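Local coordinates for protein (S)-ureidoglycine--glyoxylate transaminase (Bacillus subtilis, PDB 3ISL) that catalyses the pyridoxal-phosphate-dependent transfer of the amino group of (S)-ureidoglycine to glyoxylate, giving oxalurate and glycine in purine catabolism, at residues D87-I93 against A110-E116; A80-P85 against N241-T245; C162-L168 against N212-V218. All coordinates share one frame; numbering follows the deposited sequence.

Contact 1 (D87-I93 against A110-E116); sequences DDVLIPI and ANVHMLE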
loop_
_atom_site.group_PDB
_atom_site.type_symbol
_atom_site.label_atom_id
_atom_site.label_comp_id
_atom_site.label_asym_id
_atom_site.label_seq_id
_atom_site.Cartn_x
_atom_site.Cartn_y
_atom_site.Cartn_z
ATOM N N ASP A 87 -22.024 -6.625 -16.627
ATOM C CA ASP A 87 -21.499 -8.008 -16.584
ATOM C C ASP A 87 -22.152 -8.841 -15.455
ATOM O O ASP A 87 -22.357 -8.373 -14.335
ATOM C CB ASP A 87 -19.972 -8.051 -16.442
ATOM C CG ASP A 87 -19.258 -7.482 -17.661
ATOM O OD1 ASP A 87 -19.857 -7.458 -18.774
ATOM O OD2 ASP A 87 -18.093 -7.060 -17.500
ATOM N N ASP A 88 -22.493 -10.080 -15.768
ATOM C CA ASP A 88 -22.992 -11.012 -14.761
ATOM C C ASP A 88 -21.814 -11.616 -13.975
ATOM O O ASP A 88 -20.837 -12.054 -14.576
ATOM C CB ASP A 88 -23.749 -12.118 -15.452
ATOM C CG ASP A 88 -25.102 -11.665 -15.994
ATOM O OD1 ASP A 88 -25.865 -11.018 -15.260
ATOM O OD2 ASP A 88 -25.418 -12.034 -17.140
ATOM N N VAL A 89 -21.930 -11.639 -12.646
ATOM C CA VAL A 89 -20.885 -12.129 -11.768
ATOM C C VAL A 89 -21.534 -13.020 -10.712
ATOM O O VAL A 89 -22.383 -12.579 -9.939
ATOM C CB VAL A 89 -20.112 -10.941 -11.086
ATOM C CG1 VAL A 89 -19.055 -11.464 -10.062
ATOM C CG2 VAL A 89 -19.459 -9.949 -12.147
ATOM N N LEU A 90 -21.107 -14.278 -10.688
ATOM C CA LEU A 90 -21.635 -15.269 -9.766
ATOM C C LEU A 90 -20.679 -15.327 -8.557
ATOM O O LEU A 90 -19.506 -15.581 -8.718
ATOM C CB LEU A 90 -21.603 -16.651 -10.403
ATOM C CG LEU A 90 -22.631 -17.729 -10.018
ATOM C CD1 LEU A 90 -22.035 -19.139 -10.035
ATOM C CD2 LEU A 90 -23.614 -17.504 -8.847
ATOM N N ILE A 91 -21.206 -15.173 -7.365
ATOM C CA ILE A 91 -20.359 -15.208 -6.188
ATOM C C ILE A 91 -20.986 -16.172 -5.187
ATOM O O ILE A 91 -21.982 -15.843 -4.557
ATOM C CB ILE A 91 -20.215 -13.814 -5.570
ATOM C CG1 ILE A 91 -19.862 -12.794 -6.672
ATOM C CG2 ILE A 91 -19.129 -13.830 -4.439
ATOM C CD1 ILE A 91 -19.727 -11.320 -6.213
ATOM N N PRO A 92 -20.397 -17.349 -5.032
ATOM C CA PRO A 92 -20.916 -18.224 -3.987
ATOM C C PRO A 92 -20.261 -17.808 -2.677
ATOM O O PRO A 92 -19.059 -17.862 -2.566
ATOM C CB PRO A 92 -20.456 -19.648 -4.415
ATOM C CG PRO A 92 -19.820 -19.513 -5.768
ATOM C CD PRO A 92 -19.365 -18.006 -5.844
ATOM N N ILE A 93 -21.078 -17.466 -1.689
ATOM C CA ILE A 93 -20.659 -16.893 -0.426
ATOM C C ILE A 93 -20.879 -17.835 0.750
ATOM O O ILE A 93 -21.996 -18.290 0.996
ATOM C CB ILE A 93 -21.457 -15.631 -0.200
ATOM C CG1 ILE A 93 -21.061 -14.572 -1.255
ATOM C CG2 ILE A 93 -21.227 -15.053 1.241
ATOM C CD1 ILE A 93 -22.210 -13.527 -1.406
ATOM N N ALA A 110 -21.445 -4.399 -11.804
ATOM C CA ALA A 110 -21.837 -5.782 -12.114
ATOM C C ALA A 110 -23.251 -6.086 -11.655
ATOM O O ALA A 110 -23.681 -5.595 -10.624
ATOM C CB ALA A 110 -20.880 -6.775 -11.454
ATOM N N ASN A 111 -23.967 -6.903 -12.421
ATOM C CA ASN A 111 -25.139 -7.576 -11.908
ATOM C C ASN A 111 -24.655 -8.808 -11.110
ATOM O O ASN A 111 -24.224 -9.786 -11.690
ATOM C CB ASN A 111 -26.049 -7.946 -13.092
ATOM C CG ASN A 111 -27.328 -8.697 -12.685
ATOM O OD1 ASN A 111 -28.031 -9.224 -13.561
ATOM N ND2 ASN A 111 -27.659 -8.730 -11.380
ATOM N N VAL A 112 -24.728 -8.744 -9.784
ATOM C CA VAL A 112 -24.267 -9.824 -8.932
ATOM C C VAL A 112 -25.331 -10.921 -8.724
ATOM O O VAL A 112 -26.472 -10.625 -8.321
ATOM C CB VAL A 112 -23.779 -9.268 -7.567
ATOM C CG1 VAL A 112 -23.411 -10.376 -6.615
ATOM C CG2 VAL A 112 -22.591 -8.375 -7.758
ATOM N N HIS A 113 -24.965 -12.176 -8.996
ATOM C CA HIS A 113 -25.797 -13.347 -8.606
ATOM C C HIS A 113 -25.102 -14.004 -7.406
ATOM O O HIS A 113 -23.943 -14.477 -7.531
ATOM C CB HIS A 113 -25.966 -14.319 -9.795
ATOM C CG HIS A 113 -26.441 -13.655 -11.059
ATOM N ND1 HIS A 113 -25.634 -12.830 -11.829
ATOM C CD2 HIS A 113 -27.629 -13.717 -11.706
ATOM C CE1 HIS A 113 -26.307 -12.413 -12.889
ATOM N NE2 HIS A 113 -27.519 -12.930 -12.834
ATOM N N MET A 114 -25.712 -13.939 -6.221
ATOM C CA MET A 114 -25.085 -14.606 -5.087
ATOM C C MET A 114 -25.762 -15.914 -4.733
ATOM O O MET A 114 -26.973 -16.063 -4.925
ATOM C CB MET A 114 -24.877 -13.693 -3.874
ATOM C CG MET A 114 -26.072 -12.985 -3.291
ATOM S SD MET A 114 -25.464 -11.655 -2.189
ATOM C CE MET A 114 -25.928 -10.178 -3.080
ATOM N N LEU A 115 -24.970 -16.893 -4.333
ATOM C CA LEU A 115 -25.485 -18.054 -3.650
ATOM C C LEU A 115 -24.981 -17.915 -2.217
ATOM O O LEU A 115 -23.861 -17.409 -2.004
ATOM C CB LEU A 115 -24.896 -19.325 -4.241
ATOM C CG LEU A 115 -25.326 -19.870 -5.586
ATOM C CD1 LEU A 115 -24.218 -20.823 -6.109
ATOM C CD2 LEU A 115 -26.693 -20.580 -5.442
ATOM N N GLU A 116 -25.746 -18.365 -1.234
ATOM C CA GLU A 116 -25.273 -18.262 0.148
ATOM C C GLU A 116 -25.575 -19.546 0.897
ATOM O O GLU A 116 -26.692 -20.056 0.836
ATOM C CB GLU A 116 -25.929 -17.089 0.863
ATOM C CG GLU A 116 -25.638 -15.667 0.269
ATOM C CD GLU A 116 -26.687 -14.636 0.754
ATOM O OE1 GLU A 116 -27.822 -14.615 0.227
ATOM O OE2 GLU A 116 -26.424 -13.858 1.680
#

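Contact 2 (A80-P85 against N241-T245); sequences ASVIEP and NRPIT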
loop_
_atom_site.group_PDB
_atom_site.type_symbol
_atom_site.label_atom_id
_atom_site.label_comp_id
_atom_site.label_asym_id
_atom_site.label_seq_id
_atom_site.Cartn_x
_atom_site.Cartn_y
_atom_site.Cartn_z
ATOM N N ALA A 80 -12.025 -4.806 -10.670
ATOM C CA ALA A 80 -12.158 -3.554 -11.428
ATOM C C ALA A 80 -11.745 -3.729 -12.897
ATOM O O ALA A 80 -12.377 -3.184 -13.800
ATOM C CB ALA A 80 -11.314 -2.423 -10.781
ATOM N N SER A 81 -10.694 -4.490 -13.132
ATOM C CA SER A 81 -10.108 -4.496 -14.465
ATOM C C SER A 81 -10.907 -5.422 -15.401
ATOM O O SER A 81 -10.863 -5.270 -16.589
ATOM C CB SER A 81 -8.635 -4.892 -14.383
ATOM O OG SER A 81 -8.539 -6.284 -14.049
ATOM N N VAL A 82 -11.711 -6.306 -14.825
ATOM C CA VAL A 82 -12.399 -7.343 -15.567
ATOM C C VAL A 82 -13.952 -7.160 -15.608
ATOM O O VAL A 82 -14.637 -7.876 -16.310
ATOM C CB VAL A 82 -11.879 -8.674 -14.971
ATOM C CG1 VAL A 82 -12.883 -9.456 -14.274
ATOM C CG2 VAL A 82 -10.864 -9.362 -15.907
ATOM N N ILE A 83 -14.475 -6.132 -14.917
ATOM C CA ILE A 83 -15.902 -5.878 -14.805
ATOM C C ILE A 83 -16.300 -4.616 -15.478
ATOM O O ILE A 83 -15.780 -3.558 -15.136
ATOM C CB ILE A 83 -16.380 -5.811 -13.354
ATOM C CG1 ILE A 83 -16.318 -7.222 -12.753
ATOM C CG2 ILE A 83 -17.858 -5.304 -13.309
ATOM C CD1 ILE A 83 -16.591 -7.276 -11.274
ATOM N N GLU A 84 -17.197 -4.726 -16.452
ATOM C CA GLU A 84 -17.871 -3.549 -17.029
ATOM C C GLU A 84 -19.318 -3.534 -16.503
ATOM O O GLU A 84 -19.877 -4.593 -16.226
ATOM C CB GLU A 84 -17.884 -3.640 -18.568
ATOM C CG GLU A 84 -16.586 -3.149 -19.272
ATOM C CD GLU A 84 -16.399 -3.834 -20.658
ATOM O OE1 GLU A 84 -17.402 -4.346 -21.189
ATOM O OE2 GLU A 84 -15.250 -3.891 -21.194
ATOM N N PRO A 85 -19.931 -2.340 -16.365
ATOM C CA PRO A 85 -21.307 -2.328 -15.873
ATOM C C PRO A 85 -22.144 -3.366 -16.603
ATOM O O PRO A 85 -21.933 -3.573 -17.800
ATOM C CB PRO A 85 -21.796 -0.889 -16.240
ATOM C CG PRO A 85 -20.527 -0.085 -16.041
ATOM C CD PRO A 85 -19.464 -0.983 -16.691
ATOM N N ASN A 241 -11.634 0.778 -25.567
ATOM C CA ASN A 241 -12.970 0.766 -24.950
ATOM C C ASN A 241 -13.027 1.467 -23.596
ATOM O O ASN A 241 -12.165 2.302 -23.274
ATOM C CB ASN A 241 -13.497 -0.667 -24.779
ATOM C CG ASN A 241 -13.501 -1.456 -26.069
ATOM O OD1 ASN A 241 -13.142 -0.948 -27.132
ATOM N ND2 ASN A 241 -13.900 -2.718 -25.981
ATOM N N ARG A 242 -14.048 1.103 -22.815
ATOM C CA ARG A 242 -14.292 1.668 -21.488
ATOM C C ARG A 242 -13.112 1.354 -20.578
ATOM O O ARG A 242 -12.854 0.162 -20.301
ATOM C CB ARG A 242 -15.567 1.056 -20.894
ATOM C CG ARG A 242 -16.222 1.801 -19.713
ATOM C CD ARG A 242 -17.628 1.202 -19.434
ATOM N NE ARG A 242 -17.997 0.206 -20.456
ATOM C CZ ARG A 242 -19.213 -0.327 -20.649
ATOM N NH1 ARG A 242 -20.261 0.025 -19.905
ATOM N NH2 ARG A 242 -19.387 -1.223 -21.613
ATOM N N PRO A 243 -12.385 2.411 -20.123
ATOM C CA PRO A 243 -11.276 2.207 -19.187
ATOM C C PRO A 243 -11.752 1.680 -17.824
ATOM O O PRO A 243 -12.899 1.904 -17.426
ATOM C CB PRO A 243 -10.672 3.615 -19.026
ATOM C CG PRO A 243 -11.793 4.576 -19.351
ATOM C CD PRO A 243 -12.606 3.847 -20.424
ATOM N N ILE A 244 -10.859 0.964 -17.140
ATOM C CA ILE A 244 -11.011 0.579 -15.730
ATOM C C ILE A 244 -11.137 1.876 -14.872
ATOM O O ILE A 244 -10.317 2.825 -15.036
ATOM C CB ILE A 244 -9.809 -0.299 -15.317
ATOM C CG1 ILE A 244 -9.839 -1.610 -16.123
ATOM C CG2 ILE A 244 -9.736 -0.495 -13.816
ATOM C CD1 ILE A 244 -8.462 -2.142 -16.538
ATOM N N THR A 245 -12.162 1.916 -14.000
ATOM C CA THR A 245 -12.535 3.118 -13.199
ATOM C C THR A 245 -11.409 3.623 -12.253
ATOM O O THR A 245 -11.092 4.831 -12.204
ATOM C CB THR A 245 -13.888 2.877 -12.445
ATOM O OG1 THR A 245 -14.887 2.482 -13.397
ATOM C CG2 THR A 245 -14.378 4.120 -11.642
HETATM O O HOH W 1 -13.892 -0.727 -14.255
#

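Contact 3 (C162-L168 against N212-V218); sequences CRTEDAL and NERVADV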
loop_
_atom_site.group_PDB
_atom_site.type_symbol
_atom_site.label_atom_id
_atom_site.label_comp_id
_atom_site.label_asym_id
_atom_site.label_seq_id
_atom_site.Cartn_x
_atom_site.Cartn_y
_atom_site.Cartn_z
ATOM N N CYS A 162 -15.806 -23.496 -15.092
ATOM C CA CYS A 162 -15.674 -22.059 -15.504
ATOM C C CYS A 162 -15.005 -22.037 -16.860
ATOM O O CYS A 162 -15.489 -21.374 -17.773
ATOM C CB CYS A 162 -14.859 -21.204 -14.500
ATOM S SG CYS A 162 -15.748 -20.833 -12.965
ATOM N N ARG A 163 -13.958 -22.845 -17.019
ATOM C CA ARG A 163 -13.239 -22.960 -18.290
ATOM C C ARG A 163 -14.157 -23.441 -19.468
ATOM O O ARG A 163 -14.169 -22.862 -20.547
ATOM C CB ARG A 163 -12.012 -23.910 -18.104
ATOM C CG ARG A 163 -10.967 -23.884 -19.258
ATOM C CD ARG A 163 -10.301 -22.474 -19.440
ATOM N NE ARG A 163 -9.735 -21.919 -18.186
ATOM C CZ ARG A 163 -8.454 -22.033 -17.775
ATOM N NH1 ARG A 163 -7.536 -22.682 -18.491
ATOM N NH2 ARG A 163 -8.072 -21.483 -16.640
ATOM N N THR A 164 -14.900 -24.513 -19.260
ATOM C CA THR A 164 -15.835 -24.982 -20.293
ATOM C C THR A 164 -16.973 -24.003 -20.600
ATOM O O THR A 164 -17.342 -23.854 -21.750
ATOM C CB THR A 164 -16.376 -26.442 -20.063
ATOM O OG1 THR A 164 -17.534 -26.420 -19.240
ATOM C CG2 THR A 164 -15.373 -27.341 -19.437
ATOM N N GLU A 165 -17.494 -23.314 -19.587
ATOM C CA GLU A 165 -18.531 -22.305 -19.784
ATOM C C GLU A 165 -17.975 -20.930 -20.153
ATOM O O GLU A 165 -18.746 -19.967 -20.291
ATOM C CB GLU A 165 -19.447 -22.179 -18.560
ATOM C CG GLU A 165 -20.123 -23.495 -18.156
ATOM C CD GLU A 165 -21.158 -23.971 -19.182
ATOM O OE1 GLU A 165 -21.905 -23.154 -19.757
ATOM O OE2 GLU A 165 -21.195 -25.172 -19.423
ATOM N N ASP A 166 -16.648 -20.835 -20.269
ATOM C CA ASP A 166 -15.993 -19.595 -20.683
ATOM C C ASP A 166 -16.339 -18.469 -19.714
ATOM O O ASP A 166 -16.589 -17.346 -20.111
ATOM C CB ASP A 166 -16.309 -19.278 -22.170
ATOM C CG ASP A 166 -15.312 -18.246 -22.807
ATOM O OD1 ASP A 166 -14.132 -18.091 -22.348
ATOM O OD2 ASP A 166 -15.761 -17.603 -23.796
ATOM N N ALA A 167 -16.342 -18.780 -18.416
ATOM C CA ALA A 167 -16.296 -17.763 -17.341
ATOM C C ALA A 167 -14.858 -17.597 -16.777
ATOM O O ALA A 167 -14.075 -18.572 -16.750
ATOM C CB ALA A 167 -17.282 -18.151 -16.183
ATOM N N LEU A 168 -14.543 -16.391 -16.266
ATOM C CA LEU A 168 -13.300 -16.174 -15.559
ATOM C C LEU A 168 -13.423 -16.550 -14.104
ATOM O O LEU A 168 -14.310 -16.054 -13.414
ATOM C CB LEU A 168 -12.832 -14.714 -15.690
ATOM C CG LEU A 168 -12.894 -14.214 -17.136
ATOM C CD1 LEU A 168 -12.729 -12.693 -17.078
ATOM C CD2 LEU A 168 -11.740 -14.908 -17.958
ATOM N N ASN A 212 -3.915 -15.311 -16.086
ATOM C CA ASN A 212 -3.587 -15.931 -17.396
ATOM C C ASN A 212 -3.958 -15.040 -18.559
ATOM O O ASN A 212 -4.344 -13.883 -18.366
ATOM C CB ASN A 212 -4.233 -17.354 -17.546
ATOM C CG ASN A 212 -5.790 -17.353 -17.468
ATOM O OD1 ASN A 212 -6.441 -16.319 -17.530
ATOM N ND2 ASN A 212 -6.366 -18.533 -17.342
ATOM N N GLU A 213 -3.817 -15.577 -19.777
ATOM C CA GLU A 213 -4.041 -14.878 -21.055
ATOM C C GLU A 213 -5.546 -14.614 -21.269
ATOM O O GLU A 213 -5.917 -13.564 -21.799
ATOM C CB GLU A 213 -3.393 -15.682 -22.205
ATOM C CG GLU A 213 -4.093 -15.565 -23.581
ATOM C CD GLU A 213 -3.330 -16.219 -24.825
ATOM O OE1 GLU A 213 -3.154 -15.503 -25.847
ATOM O OE2 GLU A 213 -2.933 -17.426 -24.782
ATOM N N ARG A 214 -6.410 -15.525 -20.788
ATOM C CA ARG A 214 -7.872 -15.234 -20.747
ATOM C C ARG A 214 -8.159 -13.922 -20.021
ATOM O O ARG A 214 -8.855 -13.057 -20.554
ATOM C CB ARG A 214 -8.693 -16.373 -20.117
ATOM C CG ARG A 214 -8.584 -17.708 -20.863
ATOM C CD ARG A 214 -9.959 -18.416 -20.989
ATOM N NE ARG A 214 -10.355 -18.834 -19.684
ATOM C CZ ARG A 214 -11.563 -18.775 -19.167
ATOM N NH1 ARG A 214 -12.599 -18.398 -19.864
ATOM N NH2 ARG A 214 -11.710 -19.169 -17.911
ATOM N N VAL A 215 -7.610 -13.781 -18.809
ATOM C CA VAL A 215 -7.715 -12.511 -18.033
ATOM C C VAL A 215 -7.032 -11.320 -18.731
ATOM O O VAL A 215 -7.624 -10.239 -18.833
ATOM C CB VAL A 215 -7.269 -12.630 -16.573
ATOM C CG1 VAL A 215 -7.484 -11.285 -15.825
ATOM C CG2 VAL A 215 -8.094 -13.683 -15.884
ATOM N N ALA A 216 -5.842 -11.551 -19.273
ATOM C CA ALA A 216 -5.057 -10.459 -19.862
ATOM C C ALA A 216 -5.752 -9.906 -21.127
ATOM O O ALA A 216 -5.843 -8.699 -21.299
ATOM C CB ALA A 216 -3.557 -10.882 -20.158
ATOM N N ASP A 217 -6.297 -10.780 -21.977
ATOM C CA ASP A 217 -7.042 -10.279 -23.164
ATOM C C ASP A 217 -8.273 -9.398 -22.828
ATOM O O ASP A 217 -8.555 -8.443 -23.555
ATOM C CB ASP A 217 -7.436 -11.436 -24.089
ATOM C CG ASP A 217 -6.219 -12.151 -24.649
ATOM O OD1 ASP A 217 -6.376 -13.236 -25.175
ATOM O OD2 ASP A 217 -5.086 -11.638 -24.491
ATOM N N VAL A 218 -9.015 -9.724 -21.768
ATOM C CA VAL A 218 -10.131 -8.879 -21.342
ATOM C C VAL A 218 -9.599 -7.515 -20.854
ATOM O O VAL A 218 -10.209 -6.504 -21.115
ATOM C CB VAL A 218 -10.941 -9.557 -20.218
ATOM C CG1 VAL A 218 -11.882 -8.544 -19.529
ATOM C CG2 VAL A 218 -11.692 -10.759 -20.738
#

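Contact 1 (D87-I93 against A110-E116)
V89 and H113, I91 and L115 lock two parallel strands, 88-93 and 111-116, whose axes run 4.6 Å apart at 18° to one another. The backbone evidence is six hydrogen bonds that alternate in direction. N111 N gives to D87 O and V89 N returns to N111 O. H113 N gives to V89 O at 2.8 Å, I91 N returns to H113 O, and L115 N gives to I91 O, the longest at 3.2 Å, before I93 N closes the series on L115 O at 2.8 Å.

Apolar contacts fall on both faces. On the face that carries V89, I91 and I93, V89 CG2 touches A110 CB at 3.5 Å, and I91 CD1 meets V112 CG1. I93 CG1 is anti to the carbonyl carbon (chi1 -67°), and its chain ends with CD1 3.6 Å from M114 CB. Over the other face, L90 CD2 and P92 CB both approach L115 CD1, each at 4.3 Å.

The helix 96-107 between the strands packs on I91, I93 and V112, completing a beta-alpha-beta crossover, while helix 125-135 covers L90, P92, H113 and L115. The backbone groups that face each other are thus paired across the strands, while mainly aliphatic side chains meet the helices on the two faces, the chemistry of an alpha/beta sheet at its edge, where 111-116 is the outermost strand.

Contact 2 (A80-P85 against N241-T245)
S81 and I244 bring the two backbones closest, with CA atoms 5.3 Å apart, where the last turn of helix 71-82 meets a segment without regular secondary structure; the chains diverge toward E84 and R242. No direct hydrogen bond joins the segments, but one water does: it donates to A80 O at 2.9 Å and accepts from T245 N at 3.2 Å.

The apolar half of the contact belongs to I244, whose CB points toward the helix. Its two branches divide the work. CG1, anti to the carbonyl carbon (chi1 -65°), lies 3.3 Å from S81 CA and carries CD1 to S81 CB at 3.5 Å, tighter than usual for carbons. CG2 turns to A80 and meets its CB at 3.9 Å.

The polar half is looser. The guanidinium of R242 has E84 over one face, with CB above its centre, while P85 CD comes to 3.5 Å from R242 NH1. The E84 carboxylate is turned only 13° from the guanidinium plane, yet OE1 lies well out of that plane, 3.7 Å from R242 NH2. This is a long salt bridge resting on charge alone, with no N-H directed at the oxygen.

R222 bridges the two segments, hydrogen bonding to I83 O and R242 O. S81 also packs on I219 of helix 213-220; the CB of V82 points away from 241-245, and its side chain packs on that helix and on strands 139-143 and 168-172. I244 O accepts a hydrogen bond from R107 of the second subunit and T245 packs on T245 of that subunit, so the loop lies on helix 71-82 and takes part in the dimer interface.

Contact 3 (C162-L168 against N212-V218)
R214 reaches from the first turn of helix 213-220 to the end of helix 156-164, where L168 covers one face of its guanidinium. The tight part centres on this buried leucine: CD2 lies over that face, 4.0 Å from R214 CB, and touches V215, while CD1 reaches V218 CG2 at 4.3 Å. R214 CG is anti to the carbonyl carbon (chi1 -61°) and the chain then bends at chi2 and chi3, bringing the guanidinium to A167 O and D166. NH2 donates to A167 O at 2.7 Å with a fairly straight 162° N-H...O angle.

The rim is polar and looser. The exposed D166 forms a salt bridge from OD1 to R214 NH1 at 2.9 Å, whose hydrogen bond is weak. R163 CD lies over the opposite guanidinium face, and R163 NE comes within 3.4 Å of R214 NH2, two donors that do not bond. N212 is the N-cap of helix 213-220, its OD1 accepting from V215 N at 3.1 Å. Across the contact, helix 156-164 finishes in a Schellman motif, with D166 at positive phi.

A leucine at R214 would probably leave A167 O and D166 without their donors across this contact and D190 with one cationic partner fewer. D190, which pairs with both arginines and accepts from N212 ND2, probably offsets their closeness, helped at R214 by D166 and A167 O.

The three contacts differ in chemistry according to place. Contact 1 is the edge pair of the sheet and rests on regular backbone hydrogen bonds, though 111-116 is an outermost strand and some of its residues are exposed. Contacts 2 and 3 join helix ends and loops, each pairing a buried aliphatic part with a more open charged part: a long, out-of-plane ion pair in contact 2, a closer one with a weak hydrogen bond in contact 3. Residues 80-85 link them all. I83 packs on V89 and A110 of contact 1, while V82 CG2 meets L168, V215 and V218 of contact 3. Contacts 1 and 3 do not touch, their nearest atoms being about 7 Å apart.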